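Local coordinates for protein endoglucanase A (Clostridium cellulolyticum, PDB 1EDG) that hydrolyses internal beta-1,4-glucosidic bonds of cellulose, as an endo-acting cellulase whose catalytic domain belongs to glycoside hydrolase family 5, at residues F25-R30 against Y374-I379; L35-D40 against T55-I60; M66-K71 against I111-Y116; L339-N344 against F352-R357. One frame throughout, in Å; residues are numbered along the deposited sequence.

Overall arrangement
From the N terminus, helix 21-29 leads into the first strand, 32-34, of the eight-stranded parallel barrel, and contact 1 sets this helix against the tail after helix 365-374, so its loop spans nearly the whole chain and encloses the other three. Contact 2 closes a short loop just after strand 32-34. Contact 3 follows in series, linking helix 64-73 to the turn between helix 97-111 and strand 116-120. Contact 4 closes the loop after the last strand, 336-339. None cross. Arg357 of contact 4 reaches Thr38 of contact 2, Phe355 packs on helix 64-73 of contact 3, and Tyr116 of contact 3 meets Leu29 of contact 1.

Contact 1: F25-R30 against Y374-I379; sequences FVKGLR and YAFGLI
Two flat groups organise this contact, the ring of Phe376 and the guanidinium of Arg30. One face of the Phe376 ring is covered by the backbone of Lys27: CA of Lys27 stands 4.0 Å from the ring centroid, 14° off the normal, a CH-pi contact. CG of Lys27 lies over that face too, 3.9 Å from CE1 of Phe376, before the lysine chain bends at chi3 and leads its amine away. At the ring edge, near its plane, Arg30 O approaches CD2 of Phe376 at 3.6 Å. The Arg30 guanidinium in turn receives Phe376 O at its own edge. Helix 21-29, which leads into the first strand of the TIM barrel, runs out about here, and Arg30, the first residue after it, leaves helical angles with positive phi. Its CG lies anti to the backbone N (chi1 -162°) and the chain runs extended to NE, which donates to Phe376 O at 2.9 Å, nearly along the C=O axis. Beyond that bond, NH1 of Arg30 makes a weak one to Gly74 O. Water 1 donates both to Lys27 O and, at 2.7 Å, to Gly377 O, while CB of Ala375 rests 3.5 Å from Arg30 O.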
# COMPACT_ATOMS: atom_id res chain seq x y z
N PHE A 25 3.44 -9.06 -14.64
CA PHE A 25 2.80 -9.49 -13.40
C PHE A 25 2.00 -8.31 -12.83
O PHE A 25 0.82 -8.45 -12.49
CB PHE A 25 3.86 -9.94 -12.39
CG PHE A 25 3.30 -10.32 -11.05
CD1 PHE A 25 2.69 -11.56 -10.85
CD2 PHE A 25 3.39 -9.44 -9.97
CE1 PHE A 25 2.19 -11.92 -9.60
CE2 PHE A 25 2.89 -9.79 -8.71
CZ PHE A 25 2.29 -11.03 -8.53
N VAL A 26 2.63 -7.14 -12.78
CA VAL A 26 1.97 -5.93 -12.28
C VAL A 26 0.73 -5.55 -13.10
O VAL A 26 -0.30 -5.16 -12.54
CB VAL A 26 2.99 -4.75 -12.18
CG1 VAL A 26 2.28 -3.42 -11.96
CG2 VAL A 26 3.95 -5.01 -11.04
N LYS A 27 0.81 -5.67 -14.42
CA LYS A 27 -0.33 -5.37 -15.27
C LYS A 27 -1.51 -6.25 -14.88
O LYS A 27 -2.65 -5.78 -14.85
CB LYS A 27 0.01 -5.59 -16.74
CG LYS A 27 1.02 -4.62 -17.29
CD LYS A 27 1.45 -5.00 -18.69
CE LYS A 27 0.29 -4.97 -19.67
NZ LYS A 27 0.77 -5.30 -21.04
N GLY A 28 -1.23 -7.51 -14.54
CA GLY A 28 -2.28 -8.44 -14.15
C GLY A 28 -3.00 -8.06 -12.87
O GLY A 28 -4.17 -8.42 -12.69
N LEU A 29 -2.33 -7.33 -11.99
CA LEU A 29 -2.94 -6.89 -10.73
C LEU A 29 -4.06 -5.89 -11.03
O LEU A 29 -5.00 -5.72 -10.23
CB LEU A 29 -1.90 -6.27 -9.80
CG LEU A 29 -0.64 -7.07 -9.44
CD1 LEU A 29 0.07 -6.40 -8.28
CD2 LEU A 29 -0.97 -8.48 -9.07
N ARG A 30 -3.92 -5.21 -12.17
CA ARG A 30 -4.86 -4.23 -12.71
C ARG A 30 -5.16 -2.93 -11.95
O ARG A 30 -4.90 -1.83 -12.46
CB ARG A 30 -6.17 -4.92 -13.11
CG ARG A 30 -7.01 -4.07 -14.05
CD ARG A 30 -8.26 -4.77 -14.52
NE ARG A 30 -8.96 -3.97 -15.52
CZ ARG A 30 -10.27 -3.71 -15.49
NH1 ARG A 30 -11.03 -4.18 -14.51
NH2 ARG A 30 -10.82 -2.98 -16.45
N TYR A 374 -9.36 3.96 -16.61
CA TYR A 374 -7.98 4.25 -16.97
C TYR A 374 -6.91 3.31 -16.43
O TYR A 374 -5.72 3.52 -16.68
CB TYR A 374 -7.67 5.71 -16.63
CG TYR A 374 -8.47 6.65 -17.50
CD1 TYR A 374 -8.23 6.72 -18.88
CD2 TYR A 374 -9.49 7.44 -16.97
CE1 TYR A 374 -8.99 7.54 -19.70
CE2 TYR A 374 -10.27 8.27 -17.79
CZ TYR A 374 -10.01 8.31 -19.15
OH TYR A 374 -10.79 9.10 -19.97
N ALA A 375 -7.32 2.26 -15.74
CA ALA A 375 -6.37 1.28 -15.21
C ALA A 375 -5.93 0.35 -16.34
O ALA A 375 -6.33 0.53 -17.50
CB ALA A 375 -7.02 0.47 -14.09
N PHE A 376 -5.11 -0.65 -16.03
CA PHE A 376 -4.63 -1.60 -17.03
C PHE A 376 -5.78 -2.36 -17.65
O PHE A 376 -6.76 -2.69 -16.97
CB PHE A 376 -3.64 -2.60 -16.42
CG PHE A 376 -2.34 -1.99 -15.98
CD1 PHE A 376 -1.39 -1.58 -16.91
CD2 PHE A 376 -2.06 -1.82 -14.62
CE1 PHE A 376 -0.19 -1.01 -16.51
CE2 PHE A 376 -0.87 -1.25 -14.21
CZ PHE A 376 0.07 -0.84 -15.15
N GLY A 377 -5.67 -2.65 -18.94
CA GLY A 377 -6.71 -3.39 -19.63
C GLY A 377 -6.58 -4.87 -19.32
O GLY A 377 -5.56 -5.32 -18.80
N LEU A 378 -7.62 -5.63 -19.66
CA LEU A 378 -7.62 -7.06 -19.42
C LEU A 378 -7.66 -7.77 -20.77
O LEU A 378 -8.52 -7.47 -21.60
CB LEU A 378 -8.86 -7.44 -18.62
CG LEU A 378 -8.81 -8.56 -17.58
CD1 LEU A 378 -10.24 -9.06 -17.39
CD2 LEU A 378 -7.91 -9.71 -18.00
N ILE A 379 -6.70 -8.65 -21.02
CA ILE A 379 -6.71 -9.40 -22.27
C ILE A 379 -7.40 -10.71 -21.93
O ILE A 379 -6.79 -11.64 -21.40
CB ILE A 379 -5.29 -9.61 -22.87
CG1 ILE A 379 -4.87 -8.40 -23.70
CG2 ILE A 379 -5.30 -10.80 -23.82
CD1 ILE A 379 -4.84 -7.08 -22.96
O HOH W 1 -4.98 -6.71 -16.52

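Contact 2: L35-D40 against T55-I60; sequences LGNTFD and TSWSGI
Asn37 lays its carboxamide against the benzo edge of the Trp57 indole, OD1 standing 3.7 Å from CE3 of Trp57 and near the ring plane. The amide and ring planes are 75° apart, and nearer the backbone the two CB atoms meet at 4.0 Å. Both side chains take the same first torsion, CG beside the backbone N (chi1 -78° for Asn37, -64° for Trp57), and cross at about a right angle. Asn37 O also touches CB of Ser58 at 3.4 Å. The loop after the first barrel strand is braced from within: Asp40 OD1 accepts from Thr38 N at 2.8 Å, met from above its carboxylate plane, and Thr38 OG1 donates to Gly36 O while also bonding Arg357. Ser58 OG turns back to Glu54 O, and Trp57 NE1 is held by Asn43 OD1. No direct hydrogen bond joins the two segments. Water 2 instead lies 2.8 Å from Asn37 O, to which it can donate, and accepts from Trp57 N at 2.7 Å, and water 3 accepts from Asn37 ND2 while donating to Trp57 O at 2.9 Å. The polar link therefore runs through bridging water, with van der Waals contact supplying the direct touch.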
# COMPACT_ATOMS: atom_id res chain seq x y z
N LEU A 35 -7.98 -2.56 2.39
CA LEU A 35 -8.94 -2.87 3.45
C LEU A 35 -8.44 -1.97 4.61
O LEU A 35 -7.87 -2.46 5.59
CB LEU A 35 -8.83 -4.35 3.85
CG LEU A 35 -10.05 -5.22 4.23
CD1 LEU A 35 -9.64 -6.21 5.30
CD2 LEU A 35 -11.24 -4.39 4.69
N GLY A 36 -8.62 -0.66 4.46
CA GLY A 36 -8.12 0.30 5.43
C GLY A 36 -8.79 0.37 6.79
O GLY A 36 -9.96 0.01 6.93
N ASN A 37 -8.02 0.85 7.77
CA ASN A 37 -8.47 1.00 9.16
C ASN A 37 -9.17 -0.24 9.71
O ASN A 37 -10.12 -0.14 10.49
CB ASN A 37 -9.38 2.23 9.31
CG ASN A 37 -8.60 3.54 9.36
OD1 ASN A 37 -7.39 3.58 9.12
ND2 ASN A 37 -9.30 4.63 9.66
N THR A 38 -8.68 -1.42 9.33
CA THR A 38 -9.24 -2.69 9.77
C THR A 38 -8.24 -3.47 10.63
O THR A 38 -8.07 -3.16 11.81
CB THR A 38 -9.73 -3.49 8.56
OG1 THR A 38 -10.57 -2.64 7.77
CG2 THR A 38 -10.53 -4.71 8.97
N PHE A 39 -7.52 -4.43 10.04
CA PHE A 39 -6.54 -5.20 10.81
C PHE A 39 -5.33 -4.36 11.23
O PHE A 39 -4.50 -4.81 12.04
CB PHE A 39 -6.11 -6.44 10.05
CG PHE A 39 -7.20 -7.45 9.86
CD1 PHE A 39 -7.70 -8.17 10.94
CD2 PHE A 39 -7.75 -7.68 8.60
CE1 PHE A 39 -8.72 -9.11 10.78
CE2 PHE A 39 -8.77 -8.62 8.43
CZ PHE A 39 -9.26 -9.33 9.52
N ASP A 40 -5.24 -3.15 10.69
CA ASP A 40 -4.17 -2.20 11.01
C ASP A 40 -4.43 -1.37 12.27
O ASP A 40 -3.55 -0.63 12.73
CB ASP A 40 -3.84 -1.27 9.81
CG ASP A 40 -5.09 -0.74 9.09
OD1 ASP A 40 -5.92 -1.56 8.66
OD2 ASP A 40 -5.20 0.48 8.91
N THR A 55 -12.74 -4.35 14.21
CA THR A 55 -13.86 -3.41 14.14
C THR A 55 -13.60 -2.10 14.89
O THR A 55 -14.36 -1.13 14.75
CB THR A 55 -15.14 -4.06 14.69
OG1 THR A 55 -14.91 -4.46 16.04
CG2 THR A 55 -15.50 -5.28 13.87
N SER A 56 -12.52 -2.06 15.66
CA SER A 56 -12.16 -0.88 16.45
C SER A 56 -12.24 0.45 15.70
O SER A 56 -12.85 1.41 16.19
CB SER A 56 -10.77 -1.06 17.05
OG SER A 56 -10.46 0.02 17.91
N TRP A 57 -11.60 0.53 14.54
CA TRP A 57 -11.61 1.75 13.74
C TRP A 57 -12.59 1.68 12.57
O TRP A 57 -13.12 2.69 12.14
CB TRP A 57 -10.22 2.05 13.18
CG TRP A 57 -9.14 2.34 14.18
CD1 TRP A 57 -9.28 2.42 15.54
CD2 TRP A 57 -7.76 2.58 13.90
NE1 TRP A 57 -8.06 2.71 16.12
CE2 TRP A 57 -7.11 2.80 15.13
CE3 TRP A 57 -7.00 2.62 12.72
CZ2 TRP A 57 -5.74 3.07 15.22
CZ3 TRP A 57 -5.64 2.89 12.81
CH2 TRP A 57 -5.02 3.11 14.05
N SER A 58 -12.79 0.48 12.04
CA SER A 58 -13.67 0.28 10.89
C SER A 58 -15.15 0.32 11.25
O SER A 58 -15.98 0.80 10.48
CB SER A 58 -13.36 -1.05 10.22
OG SER A 58 -13.68 -2.13 11.08
N GLY A 59 -15.49 -0.26 12.40
CA GLY A 59 -16.86 -0.29 12.86
C GLY A 59 -17.69 -1.44 12.32
O GLY A 59 -18.89 -1.49 12.58
N ILE A 60 -17.07 -2.37 11.61
CA ILE A 60 -17.81 -3.49 11.04
C ILE A 60 -16.87 -4.64 10.66
O ILE A 60 -15.74 -4.41 10.23
CB ILE A 60 -18.64 -3.03 9.80
CG1 ILE A 60 -19.51 -4.17 9.27
CG2 ILE A 60 -17.73 -2.47 8.71
CD1 ILE A 60 -20.45 -3.75 8.15
O HOH W 2 -10.61 -1.38 12.95
O HOH W 3 -12.38 4.21 9.79

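Contact 3: M66-K71 against I111-Y116; sequences MIDAIK and IDNKMY
Asp68 OD1 is the best-held polar atom, gripped twice: by the side-chain amide of Asn113 across the contact and by a salt bridge from Lys64 within its own helix. The bond from Asn113 ND2 to Asp68 OD1 is 3.0 Å long with an angle of 158° at the hydrogen. It uses the anti lone pair of the carboxylate oxygen, which lies in the amide plane, although carboxylate and amide are themselves turned 73° apart. The charge of Lys64 would be expected to stabilise the ionised carboxylate. Next to this pair, CG2 of Ile67 packs 3.5 Å from Asn113 ND2 and also touches Met115 SD. Lys71 reaches across from the helix with CG anti to the backbone N (chi1 179°), straight until a bend at chi4. Its CD lies 3.7 Å from CB of Asn113, and CE comes within 3.0 Å of Asn113 O. Met115 runs past it in the opposite direction, so that SD of Met115 lies 3.9 Å from CB of Lys71. Water 4 accepts weakly from both Lys71 NZ and Lys114 NZ, amines of like charge 5.3 Å apart. Lys114, with positive phi, is the C' residue of the Schellman motif that ends helix 97-111. The contact thereby sets helix 64-73 beside that helix end, with Met115 resting on Val78 of strand 77-80 just before strand 116-120 begins.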
# COMPACT_ATOMS: atom_id res chain seq x y z
N MET A 66 -18.57 -8.40 0.88
CA MET A 66 -17.88 -7.13 0.67
C MET A 66 -16.83 -7.28 -0.42
O MET A 66 -16.76 -6.46 -1.35
CB MET A 66 -17.21 -6.67 1.96
CG MET A 66 -18.15 -6.17 3.03
SD MET A 66 -17.26 -5.78 4.55
CE MET A 66 -18.61 -5.78 5.73
N ILE A 67 -16.02 -8.33 -0.31
CA ILE A 67 -14.95 -8.62 -1.27
C ILE A 67 -15.53 -8.95 -2.65
O ILE A 67 -14.98 -8.54 -3.68
CB ILE A 67 -14.02 -9.77 -0.76
CG1 ILE A 67 -13.44 -9.43 0.62
CG2 ILE A 67 -12.88 -10.03 -1.74
CD1 ILE A 67 -12.73 -8.09 0.68
N ASP A 68 -16.65 -9.67 -2.67
CA ASP A 68 -17.31 -10.01 -3.94
C ASP A 68 -17.65 -8.73 -4.69
O ASP A 68 -17.45 -8.63 -5.91
CB ASP A 68 -18.61 -10.79 -3.69
CG ASP A 68 -18.39 -12.20 -3.18
OD1 ASP A 68 -17.26 -12.74 -3.29
OD2 ASP A 68 -19.37 -12.78 -2.67
N ALA A 69 -18.16 -7.74 -3.96
CA ALA A 69 -18.55 -6.46 -4.55
C ALA A 69 -17.35 -5.70 -5.12
O ALA A 69 -17.44 -5.10 -6.20
CB ALA A 69 -19.26 -5.62 -3.51
N ILE A 70 -16.24 -5.72 -4.39
CA ILE A 70 -15.02 -5.04 -4.83
C ILE A 70 -14.55 -5.62 -6.16
O ILE A 70 -14.24 -4.87 -7.10
CB ILE A 70 -13.89 -5.19 -3.76
CG1 ILE A 70 -14.31 -4.53 -2.44
CG2 ILE A 70 -12.57 -4.63 -4.27
CD1 ILE A 70 -14.65 -3.07 -2.58
N LYS A 71 -14.51 -6.95 -6.25
CA LYS A 71 -14.08 -7.62 -7.47
C LYS A 71 -15.02 -7.29 -8.64
O LYS A 71 -14.57 -6.99 -9.74
CB LYS A 71 -14.04 -9.13 -7.27
CG LYS A 71 -13.62 -9.87 -8.52
CD LYS A 71 -13.63 -11.35 -8.36
CE LYS A 71 -13.08 -12.01 -9.61
NZ LYS A 71 -11.69 -11.51 -9.93
N ILE A 111 -8.53 -14.66 -2.22
CA ILE A 111 -7.94 -15.74 -3.00
C ILE A 111 -9.02 -16.57 -3.70
O ILE A 111 -8.84 -16.97 -4.85
CB ILE A 111 -7.06 -16.66 -2.12
CG1 ILE A 111 -5.84 -15.88 -1.59
CG2 ILE A 111 -6.61 -17.88 -2.91
CD1 ILE A 111 -4.88 -15.39 -2.66
N ASP A 112 -10.14 -16.81 -3.02
CA ASP A 112 -11.22 -17.59 -3.61
C ASP A 112 -11.90 -16.85 -4.76
O ASP A 112 -12.57 -17.46 -5.59
CB ASP A 112 -12.24 -18.02 -2.55
CG ASP A 112 -11.69 -19.08 -1.59
OD1 ASP A 112 -10.64 -19.69 -1.90
OD2 ASP A 112 -12.31 -19.30 -0.53
N ASN A 113 -11.71 -15.54 -4.80
CA ASN A 113 -12.26 -14.71 -5.87
C ASN A 113 -11.23 -14.54 -6.99
O ASN A 113 -11.36 -13.65 -7.83
CB ASN A 113 -12.67 -13.33 -5.33
CG ASN A 113 -14.11 -13.31 -4.82
OD1 ASN A 113 -14.99 -13.95 -5.39
ND2 ASN A 113 -14.35 -12.55 -3.76
N LYS A 114 -10.19 -15.38 -6.98
CA LYS A 114 -9.12 -15.34 -7.98
C LYS A 114 -8.40 -13.98 -8.02
O LYS A 114 -7.89 -13.57 -9.07
CB LYS A 114 -9.66 -15.68 -9.37
CG LYS A 114 -10.14 -17.12 -9.51
CD LYS A 114 -11.38 -17.19 -10.40
CE LYS A 114 -12.57 -16.49 -9.72
NZ LYS A 114 -13.77 -16.31 -10.60
N MET A 115 -8.38 -13.29 -6.89
CA MET A 115 -7.74 -11.99 -6.81
C MET A 115 -6.33 -12.10 -6.26
O MET A 115 -5.92 -13.15 -5.78
CB MET A 115 -8.54 -11.06 -5.89
CG MET A 115 -9.95 -10.78 -6.34
SD MET A 115 -10.86 -9.83 -5.11
CE MET A 115 -10.57 -8.18 -5.66
N TYR A 116 -5.58 -11.01 -6.39
CA TYR A 116 -4.23 -10.95 -5.86
C TYR A 116 -4.34 -10.28 -4.48
O TYR A 116 -5.21 -9.43 -4.26
CB TYR A 116 -3.32 -10.15 -6.80
CG TYR A 116 -2.98 -10.89 -8.08
CD1 TYR A 116 -3.83 -10.85 -9.19
CD2 TYR A 116 -1.81 -11.66 -8.16
CE1 TYR A 116 -3.53 -11.58 -10.34
CE2 TYR A 116 -1.51 -12.38 -9.30
CZ TYR A 116 -2.37 -12.34 -10.39
OH TYR A 116 -2.08 -13.09 -11.52
O HOH W 4 -11.63 -14.11 -11.91

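Contact 4: L339-N344 against F352-R357; sequences LWDNNN and FGFFDR
Asp341 leaves the backbone with CG anti to N (chi1 -166°), its CB passing 4.0 Å from Phe352 O. CG lies at the edge of the Phe354 ring, the carboxylate perpendicular to that ring. OD1 then accepts twice: from Phe354 N, at 3.1 Å and from above the carboxylate plane, and from Asn343 N through its anti lone pair, which closes an Asx turn. OD2, at the tip, takes Phe355 N on its syn lone pair at 2.8 Å and is also bonded by Trp33 NE1. A buried carboxylate so surrounded by N-H groups is probably ionised. This loop follows the last strand of the TIM barrel and folds back against the short strand 355-356. Asn342 N donates to Phe352 O at 3.0 Å, while Asn342 OD1 forms a second Asx turn with Asn344 N. Trp340 points its edge at the Phe352 face, offset, planes 83° apart, with CD1 of Trp340 3.7 Å from CG of Phe352. Leu339 lays CD1 over the Phe354 face and brings CD2 to 3.5 Å from CE2 of Phe354. The Asn343 amide stacks on the guanidinium of Arg357, the partner of Thr38, 22° from parallel, with Asn343 CB 3.6 Å from NH1 of Arg357.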
# COMPACT_ATOMS: atom_id res chain seq x y z
N LEU A 339 -6.03 2.13 -4.19
CA LEU A 339 -6.81 3.13 -3.47
C LEU A 339 -6.85 2.88 -1.96
O LEU A 339 -7.00 1.74 -1.53
CB LEU A 339 -8.27 3.08 -3.98
CG LEU A 339 -9.22 4.28 -4.08
CD1 LEU A 339 -10.61 3.80 -3.78
CD2 LEU A 339 -8.85 5.40 -3.19
N TRP A 340 -6.67 3.93 -1.16
CA TRP A 340 -6.76 3.78 0.29
C TRP A 340 -8.23 4.05 0.64
O TRP A 340 -8.77 5.11 0.29
CB TRP A 340 -5.87 4.78 1.03
CG TRP A 340 -6.03 4.69 2.55
CD1 TRP A 340 -6.69 5.58 3.36
CD2 TRP A 340 -5.53 3.65 3.40
NE1 TRP A 340 -6.64 5.14 4.67
CE2 TRP A 340 -5.94 3.97 4.72
CE3 TRP A 340 -4.79 2.48 3.18
CZ2 TRP A 340 -5.62 3.15 5.82
CZ3 TRP A 340 -4.47 1.67 4.27
CH2 TRP A 340 -4.88 2.02 5.58
N ASP A 341 -8.87 3.10 1.31
CA ASP A 341 -10.27 3.24 1.69
C ASP A 341 -10.39 2.86 3.16
O ASP A 341 -10.16 1.71 3.53
CB ASP A 341 -11.12 2.30 0.83
CG ASP A 341 -12.61 2.61 0.91
OD1 ASP A 341 -13.08 3.17 1.92
OD2 ASP A 341 -13.32 2.26 -0.05
N ASN A 342 -10.73 3.84 4.00
CA ASN A 342 -10.85 3.60 5.44
C ASN A 342 -12.28 3.48 5.99
O ASN A 342 -12.47 3.45 7.20
CB ASN A 342 -10.06 4.65 6.23
CG ASN A 342 -10.63 6.05 6.10
OD1 ASN A 342 -11.63 6.27 5.42
ND2 ASN A 342 -9.97 7.01 6.74
N ASN A 343 -13.27 3.43 5.09
CA ASN A 343 -14.68 3.29 5.48
C ASN A 343 -15.20 4.44 6.36
O ASN A 343 -16.24 4.32 7.01
CB ASN A 343 -14.89 1.94 6.18
CG ASN A 343 -16.36 1.56 6.33
OD1 ASN A 343 -16.78 1.08 7.39
ND2 ASN A 343 -17.13 1.72 5.26
N ASN A 344 -14.52 5.58 6.32
CA ASN A 344 -14.92 6.74 7.12
C ASN A 344 -15.82 7.73 6.39
O ASN A 344 -15.38 8.43 5.48
CB ASN A 344 -13.68 7.46 7.67
CG ASN A 344 -14.03 8.66 8.53
OD1 ASN A 344 -15.16 8.77 9.03
ND2 ASN A 344 -13.08 9.57 8.71
N PHE A 352 -11.59 9.15 3.86
CA PHE A 352 -11.11 8.31 2.76
C PHE A 352 -12.09 7.16 2.58
O PHE A 352 -11.71 6.05 2.23
CB PHE A 352 -9.71 7.75 3.04
CG PHE A 352 -8.59 8.72 2.77
CD1 PHE A 352 -8.30 9.12 1.47
CD2 PHE A 352 -7.82 9.22 3.81
CE1 PHE A 352 -7.26 9.99 1.22
CE2 PHE A 352 -6.78 10.10 3.57
CZ PHE A 352 -6.50 10.49 2.27
N GLY A 353 -13.36 7.41 2.87
CA GLY A 353 -14.36 6.37 2.70
C GLY A 353 -14.89 6.41 1.28
O GLY A 353 -15.23 7.48 0.79
N PHE A 354 -14.91 5.26 0.62
CA PHE A 354 -15.42 5.16 -0.75
C PHE A 354 -16.45 4.02 -0.81
O PHE A 354 -17.59 4.23 -1.20
CB PHE A 354 -14.29 4.91 -1.76
CG PHE A 354 -13.30 6.04 -1.85
CD1 PHE A 354 -13.55 7.15 -2.65
CD2 PHE A 354 -12.11 6.01 -1.11
CE1 PHE A 354 -12.65 8.21 -2.71
CE2 PHE A 354 -11.21 7.06 -1.17
CZ PHE A 354 -11.47 8.17 -1.97
N PHE A 355 -16.04 2.83 -0.38
CA PHE A 355 -16.93 1.67 -0.39
C PHE A 355 -17.68 1.60 0.94
O PHE A 355 -17.06 1.45 2.00
CB PHE A 355 -16.12 0.39 -0.61
CG PHE A 355 -16.94 -0.87 -0.60
CD1 PHE A 355 -17.81 -1.16 -1.64
CD2 PHE A 355 -16.79 -1.80 0.43
CE1 PHE A 355 -18.53 -2.35 -1.66
CE2 PHE A 355 -17.50 -3.00 0.42
CZ PHE A 355 -18.37 -3.28 -0.63
N ASP A 356 -19.00 1.75 0.89
CA ASP A 356 -19.81 1.67 2.10
C ASP A 356 -19.96 0.20 2.44
O ASP A 356 -20.78 -0.51 1.84
CB ASP A 356 -21.19 2.31 1.87
CG ASP A 356 -21.95 2.52 3.17
OD1 ASP A 356 -21.67 3.51 3.88
OD2 ASP A 356 -22.84 1.71 3.48
N ARG A 357 -19.14 -0.28 3.37
CA ARG A 357 -19.15 -1.68 3.77
C ARG A 357 -20.48 -2.14 4.38
O ARG A 357 -20.81 -3.33 4.34
CB ARG A 357 -17.98 -1.98 4.71
CG ARG A 357 -16.68 -2.29 3.96
CD ARG A 357 -15.50 -1.40 4.35
NE ARG A 357 -14.71 -1.99 5.43
CZ ARG A 357 -13.45 -1.67 5.72
NH1 ARG A 357 -12.77 -0.76 5.03
NH2 ARG A 357 -12.88 -2.27 6.74
O HOH W 5 -19.88 1.65 6.07
O HOH W 6 -15.77 9.69 3.09